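Local coordinates for endonuclease 8-like L720 (Acanthamoeba polyphaga mimivirus, PDB 4MB7), which is an endonuclease VIII-like protein of the Fpg/Nei family, combining beta sheets with a helical H2TH domain and a zinc ion bound by three cysteines and one histidine, at residues 136-141 against 148-153; 186-191 against 216-221. One frame throughout, in Å; residues are numbered along the deposited sequence.

Both contacts lie within the H2TH family region and follow one another along the chain, contact 1 closing before contact 2 opens. Contact 1 (136-141 against 148-153) joins a connecting loop to helix 148-161, burying 303 Å² in all; contact 2 (186-191 against 216-221) pairs helix 182-191 with helix 205-230 and buries 169 Å². Their centres are about 17 Å apart, yet they touch directly: Leu141 CB lies 3.7 Å from Ile219 CD1, so helix 205-230, one partner of contact 2, also packs on the loop of contact 1. Contact 2 also leads to the metal site, the side chain of Asp191 being about 12 Å from the zinc ion held by Cys247, His251, Cys268 and Cys271.

Contact 1. Residues 136-141 against 148-153; sequences LMKYDL and YNLFQS
Tyr139 meets Phe151 near its base and Leu150 toward its hydroxyl end, at the point where the two backbones come nearest (5.3 Å between Tyr139 CA and Phe151 CA). Its CB sits 4.2 Å from Phe151 CD1. The next step is set by chi1 of -56°, which turns CG opposite the carbonyl carbon and carries the ring across the near side of helix 148-161: CD1 passes 3.9 Å from Phe151 CA, and CE1 reaches Leu150 CG at 3.7 Å. That leucine carbon lies at the rim of the tyrosine ring, close to its plane, and it also lies 3.7 Å from Tyr139 OH. Leu150 thus serves two neighbours, because its CD2 rests 3.6 Å from Lys138 CD, on an extended lysine chain that touches the leucine through this methylene. On the other flank, Phe151 CD1 approaches the backbone oxygen Tyr139 O at 3.7 Å, obliquely to the phenyl plane, while Leu141 CD2 stands over one face of that ring, 4.4 Å from its CZ. The evidence therefore points to apolar packing between the segments. Beyond them, the ring of His154 stacks on Tyr139, and Phe146 and Cys212 adjoin Phe151. Backbone hydrogen bonding of Lys138 with Asp147 ties the loop back to the residues just ahead of the helix. This is loop-to-helix packing inside the helical H2TH domain of the Fpg/Nei fold.

Contact 2. Residues 186-191 against 216-221; sequences QEALYD and KKIIDL
Two helices of the H2TH domain, 182-191 and 205-230, meet here through Ile218 on one side and Glu187 and Ala188 on the other, with a salt bridge between Asp191 and Lys217 beside them. The axes of the short segments approach to 10.2 Å, and their directions differ by 124°, an inclined rather than fully antiparallel crossing. Ile218 makes the apolar part with a single atom: its CD1 lies 3.7 Å from Glu187 CB and equally 3.7 Å from Ala188 N, with Ala188 CB at 4.3 Å. The methyl therefore presses against the backbone of helix 182-191 as well as its side chains. Glu187 offers only its aliphatic base to the isoleucine; its carboxylate accepts hydrogen bonds from the backbone N atoms of Arg240, Ile241 and Tyr242, joining the H2TH helices to the chain that leads towards the zinc ligand Cys247. Lys217 bends at chi2 (-108°) and again at chi3, which turns its amine to meet an aspartate coming from the opposite direction. Lys217 NZ donates to Asp191 OD2 at 2.9 Å, approaching from above the carboxylate plane, 50° out of it. The same OD2 is hydrogen-bonded to Ser214 OG, while OD1 forms a salt bridge with Arg240. Two cationic partners and a hydroxyl round one carboxylate would probably favour its charged form.

Contact 1. Residues 136-141 against 148-153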
loop_
_atom_site.group_PDB
_atom_site.type_symbol
_atom_site.label_atom_id
_atom_site.label_comp_id
_atom_site.label_asym_id
_atom_site.label_seq_id
_atom_site.Cartn_x
_atom_site.Cartn_y
_atom_site.Cartn_z
ATOM N N LEU A 136 5.771 -7.254 8.479
ATOM C CA LEU A 136 5.838 -6.682 7.137
ATOM C C LEU A 136 6.107 -5.176 7.121
ATOM O O LEU A 136 6.527 -4.632 6.098
ATOM C CB LEU A 136 4.558 -6.999 6.357
ATOM C CG LEU A 136 4.451 -8.435 5.843
ATOM C CD1 LEU A 136 3.049 -8.734 5.334
ATOM C CD2 LEU A 136 5.480 -8.679 4.749
ATOM N N MET A 137 5.868 -4.510 8.248
ATOM C CA MET A 137 6.137 -3.077 8.363
ATOM C C MET A 137 7.620 -2.781 8.168
ATOM O O MET A 137 7.996 -1.714 7.684
ATOM C CB MET A 137 5.696 -2.544 9.728
ATOM C CG MET A 137 4.195 -2.512 9.945
ATOM S SD MET A 137 3.785 -1.739 11.521
ATOM C CE MET A 137 4.465 -0.105 11.280
ATOM N N LYS A 138 8.457 -3.738 8.554
ATOM C CA LYS A 138 9.901 -3.584 8.456
ATOM C C LYS A 138 10.389 -3.651 7.009
ATOM O O LYS A 138 11.509 -3.242 6.709
ATOM C CB LYS A 138 10.607 -4.652 9.292
ATOM C CG LYS A 138 10.262 -4.616 10.772
ATOM C CD LYS A 138 11.043 -5.670 11.539
ATOM C CE LYS A 138 10.748 -5.614 13.029
ATOM N NZ LYS A 138 11.527 -6.636 13.786
ATOM N N TYR A 139 9.543 -4.164 6.119
ATOM C CA TYR A 139 9.911 -4.328 4.715
ATOM C C TYR A 139 9.274 -3.256 3.838
ATOM O O TYR A 139 9.540 -3.186 2.637
ATOM C CB TYR A 139 9.507 -5.718 4.213
ATOM C CG TYR A 139 10.083 -6.860 5.022
ATOM C CD1 TYR A 139 11.347 -6.769 5.591
ATOM C CD2 TYR A 139 9.358 -8.029 5.220
ATOM C CE1 TYR A 139 11.874 -7.810 6.333
ATOM C CE2 TYR A 139 9.877 -9.075 5.961
ATOM C CZ TYR A 139 11.135 -8.961 6.515
ATOM O OH TYR A 139 11.654 -10.001 7.252
ATOM N N ASP A 140 8.425 -2.433 4.445
ATOM C CA ASP A 140 7.739 -1.353 3.746
ATOM C C ASP A 140 8.686 -0.165 3.601
ATOM O O ASP A 140 9.064 0.460 4.589
ATOM C CB ASP A 140 6.483 -0.944 4.530
ATOM C CG ASP A 140 5.602 0.052 3.781
ATOM O OD1 ASP A 140 6.118 0.865 2.984
ATOM O OD2 ASP A 140 4.373 0.027 4.005
ATOM N N LEU A 141 9.051 0.142 2.360
ATOM C CA LEU A 141 10.011 1.206 2.068
ATOM C C LEU A 141 9.562 2.593 2.530
ATOM O O LEU A 141 10.390 3.479 2.732
ATOM C CB LEU A 141 10.329 1.235 0.572
ATOM C CG LEU A 141 11.113 0.035 0.034
ATOM C CD1 LEU A 141 11.077 0.013 -1.482
ATOM C CD2 LEU A 141 12.546 0.074 0.529
ATOM N N TYR A 148 16.490 -1.568 7.192
ATOM C CA TYR A 148 17.350 -1.795 6.032
ATOM C C TYR A 148 18.011 -3.170 6.028
ATOM O O TYR A 148 17.903 -3.912 5.053
ATOM C CB TYR A 148 18.423 -0.703 5.937
ATOM C CG TYR A 148 19.353 -0.861 4.754
ATOM C CD1 TYR A 148 19.019 -0.343 3.509
ATOM C CD2 TYR A 148 20.567 -1.529 4.881
ATOM C CE1 TYR A 148 19.866 -0.487 2.425
ATOM C CE2 TYR A 148 21.419 -1.678 3.801
ATOM C CZ TYR A 148 21.064 -1.154 2.576
ATOM O OH TYR A 148 21.909 -1.299 1.498
ATOM N N ASN A 149 18.698 -3.504 7.117
ATOM C CA ASN A 149 19.420 -4.771 7.197
ATOM C C ASN A 149 18.517 -5.994 7.080
ATOM O O ASN A 149 18.855 -6.958 6.393
ATOM C CB ASN A 149 20.256 -4.843 8.477
ATOM C CG ASN A 149 21.496 -3.969 8.413
ATOM O OD1 ASN A 149 21.971 -3.624 7.331
ATOM N ND2 ASN A 149 22.031 -3.614 9.574
ATOM N N LEU A 150 17.369 -5.952 7.747
ATOM C CA LEU A 150 16.422 -7.058 7.690
ATOM C C LEU A 150 15.768 -7.154 6.313
ATOM O O LEU A 150 15.497 -8.250 5.823
ATOM C CB LEU A 150 15.362 -6.922 8.785
ATOM C CG LEU A 150 14.409 -8.108 8.944
ATOM C CD1 LEU A 150 15.185 -9.414 9.016
ATOM C CD2 LEU A 150 13.542 -7.934 10.179
ATOM N N PHE A 151 15.522 -6.003 5.694
ATOM C CA PHE A 151 14.943 -5.962 4.354
ATOM C C PHE A 151 15.879 -6.589 3.331
ATOM O O PHE A 151 15.443 -7.332 2.452
ATOM C CB PHE A 151 14.613 -4.524 3.943
ATOM C CG PHE A 151 14.223 -4.378 2.497
ATOM C CD1 PHE A 151 12.933 -4.668 2.079
ATOM C CD2 PHE A 151 15.147 -3.951 1.553
ATOM C CE1 PHE A 151 12.573 -4.537 0.751
ATOM C CE2 PHE A 151 14.793 -3.821 0.224
ATOM C CZ PHE A 151 13.502 -4.113 -0.178
ATOM N N GLN A 152 17.166 -6.281 3.447
ATOM C CA GLN A 152 18.160 -6.794 2.509
ATOM C C GLN A 152 18.299 -8.308 2.609
ATOM O O GLN A 152 18.373 -8.997 1.594
ATOM C CB GLN A 152 19.517 -6.117 2.728
ATOM C CG GLN A 152 19.552 -4.655 2.309
ATOM C CD GLN A 152 19.355 -4.468 0.815
ATOM O OE1 GLN A 152 19.592 -5.384 0.026
ATOM N NE2 GLN A 152 18.919 -3.278 0.420
ATOM N N SER A 153 18.331 -8.819 3.837
ATOM C CA SER A 153 18.415 -10.258 4.065
ATOM C C SER A 153 17.178 -10.956 3.512
ATOM O O SER A 153 17.273 -12.001 2.871
ATOM C CB SER A 153 18.551 -10.553 5.560
ATOM O OG SER A 153 19.653 -9.861 6.120
#

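Contact 2. Residues 186-191 against 216-221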
loop_
_atom_site.group_PDB
_atom_site.type_symbol
_atom_site.label_atom_id
_atom_site.label_comp_id
_atom_site.label_asym_id
_atom_site.label_seq_id
_atom_site.Cartn_x
_atom_site.Cartn_y
_atom_site.Cartn_z
ATOM N N GLN A 186 7.679 0.596 -12.580
ATOM C CA GLN A 186 8.134 0.959 -13.922
ATOM C C GLN A 186 8.979 2.233 -13.936
ATOM O O GLN A 186 9.876 2.376 -14.769
ATOM C CB GLN A 186 6.962 1.052 -14.904
ATOM C CG GLN A 186 5.918 2.103 -14.577
ATOM C CD GLN A 186 4.649 1.919 -15.392
ATOM O OE1 GLN A 186 4.463 2.558 -16.427
ATOM N NE2 GLN A 186 3.772 1.035 -14.929
ATOM N N GLU A 187 8.698 3.151 -13.016
ATOM C CA GLU A 187 9.520 4.347 -12.869
ATOM C C GLU A 187 10.920 3.973 -12.387
ATOM O O GLU A 187 11.918 4.531 -12.846
ATOM C CB GLU A 187 8.878 5.337 -11.897
ATOM C CG GLU A 187 7.699 6.105 -12.472
ATOM C CD GLU A 187 8.115 7.107 -13.534
ATOM O OE1 GLU A 187 9.225 7.666 -13.426
ATOM O OE2 GLU A 187 7.328 7.332 -14.477
ATOM N N ALA A 188 10.987 3.020 -11.463
ATOM C CA ALA A 188 12.265 2.562 -10.930
ATOM C C ALA A 188 13.058 1.809 -11.992
ATOM O O ALA A 188 14.272 1.976 -12.108
ATOM C CB ALA A 188 12.048 1.684 -9.715
ATOM N N LEU A 189 12.363 0.981 -12.765
ATOM C CA LEU A 189 13.008 0.195 -13.810
ATOM C C LEU A 189 13.616 1.080 -14.892
ATOM O O LEU A 189 14.691 0.778 -15.414
ATOM C CB LEU A 189 12.031 -0.815 -14.413
ATOM C CG LEU A 189 11.793 -2.065 -13.563
ATOM C CD1 LEU A 189 10.690 -2.927 -14.153
ATOM C CD2 LEU A 189 13.080 -2.866 -13.412
ATOM N N TYR A 190 12.939 2.175 -15.225
ATOM C CA TYR A 190 13.492 3.121 -16.186
ATOM C C TYR A 190 14.684 3.866 -15.598
ATOM O O TYR A 190 15.676 4.105 -16.282
ATOM C CB TYR A 190 12.447 4.130 -16.663
ATOM C CG TYR A 190 13.064 5.191 -17.544
ATOM C CD1 TYR A 190 13.418 4.904 -18.855
ATOM C CD2 TYR A 190 13.325 6.467 -17.057
ATOM C CE1 TYR A 190 14.000 5.857 -19.663
ATOM C CE2 TYR A 190 13.909 7.431 -17.862
ATOM C CZ TYR A 190 14.244 7.117 -19.165
ATOM O OH TYR A 190 14.824 8.063 -19.978
ATOM N N ASP A 191 14.569 4.235 -14.327
ATOM C CA ASP A 191 15.621 4.965 -13.628
ATOM C C ASP A 191 16.916 4.151 -13.582
ATOM O O ASP A 191 18.012 4.711 -13.562
ATOM C CB ASP A 191 15.158 5.305 -12.210
ATOM C CG ASP A 191 16.015 6.366 -11.548
ATOM O OD1 ASP A 191 16.627 7.179 -12.270
ATOM O OD2 ASP A 191 16.062 6.394 -10.300
ATOM N N LYS A 216 13.111 3.724 -3.268
ATOM C CA LYS A 216 13.005 4.572 -2.086
ATOM C C LYS A 216 13.117 6.052 -2.440
ATOM O O LYS A 216 12.464 6.891 -1.814
ATOM C CB LYS A 216 14.041 4.184 -1.028
ATOM C CG LYS A 216 13.763 4.791 0.339
ATOM C CD LYS A 216 14.591 4.136 1.430
ATOM C CE LYS A 216 14.172 4.637 2.805
ATOM N NZ LYS A 216 15.001 4.047 3.894
ATOM N N LYS A 217 13.921 6.369 -3.451
ATOM C CA LYS A 217 14.092 7.752 -3.890
ATOM C C LYS A 217 12.792 8.327 -4.446
ATOM O O LYS A 217 12.400 9.441 -4.101
ATOM C CB LYS A 217 15.200 7.846 -4.940
ATOM C CG LYS A 217 15.545 9.266 -5.358
ATOM C CD LYS A 217 15.052 9.571 -6.762
ATOM C CE LYS A 217 15.647 8.609 -7.773
ATOM N NZ LYS A 217 15.231 8.940 -9.163
ATOM N N ILE A 218 12.131 7.557 -5.305
ATOM C CA ILE A 218 10.868 7.967 -5.908
ATOM C C ILE A 218 9.763 8.096 -4.858
ATOM O O ILE A 218 8.943 9.014 -4.915
ATOM C CB ILE A 218 10.444 6.987 -7.022
ATOM C CG1 ILE A 218 11.528 6.922 -8.100
ATOM C CG2 ILE A 218 9.116 7.402 -7.633
ATOM C CD1 ILE A 218 11.310 5.838 -9.132
ATOM N N ILE A 219 9.751 7.178 -3.894
ATOM C CA ILE A 219 8.810 7.256 -2.781
ATOM C C ILE A 219 9.047 8.530 -1.972
ATOM O O ILE A 219 8.098 9.210 -1.574
ATOM C CB ILE A 219 8.906 6.017 -1.869
ATOM C CG1 ILE A 219 8.373 4.783 -2.599
ATOM C CG2 ILE A 219 8.130 6.235 -0.573
ATOM C CD1 ILE A 219 8.612 3.484 -1.860
ATOM N N ASP A 220 10.318 8.856 -1.747
ATOM C CA ASP A 220 10.688 10.090 -1.057
ATOM C C ASP A 220 10.200 11.320 -1.818
ATOM O O ASP A 220 9.700 12.272 -1.219
ATOM C CB ASP A 220 12.206 10.178 -0.878
ATOM C CG ASP A 220 12.736 9.195 0.145
ATOM O OD1 ASP A 220 11.950 8.716 0.991
ATOM O OD2 ASP A 220 13.952 8.909 0.104
ATOM N N LEU A 221 10.364 11.295 -3.138
ATOM C CA LEU A 221 9.935 12.398 -3.990
ATOM C C LEU A 221 8.420 12.569 -3.956
ATOM O O LEU A 221 7.919 13.686 -3.872
ATOM C CB LEU A 221 10.403 12.183 -5.432
ATOM C CG LEU A 221 11.900 12.337 -5.708
ATOM C CD1 LEU A 221 12.217 11.969 -7.151
ATOM C CD2 LEU A 221 12.354 13.755 -5.405
#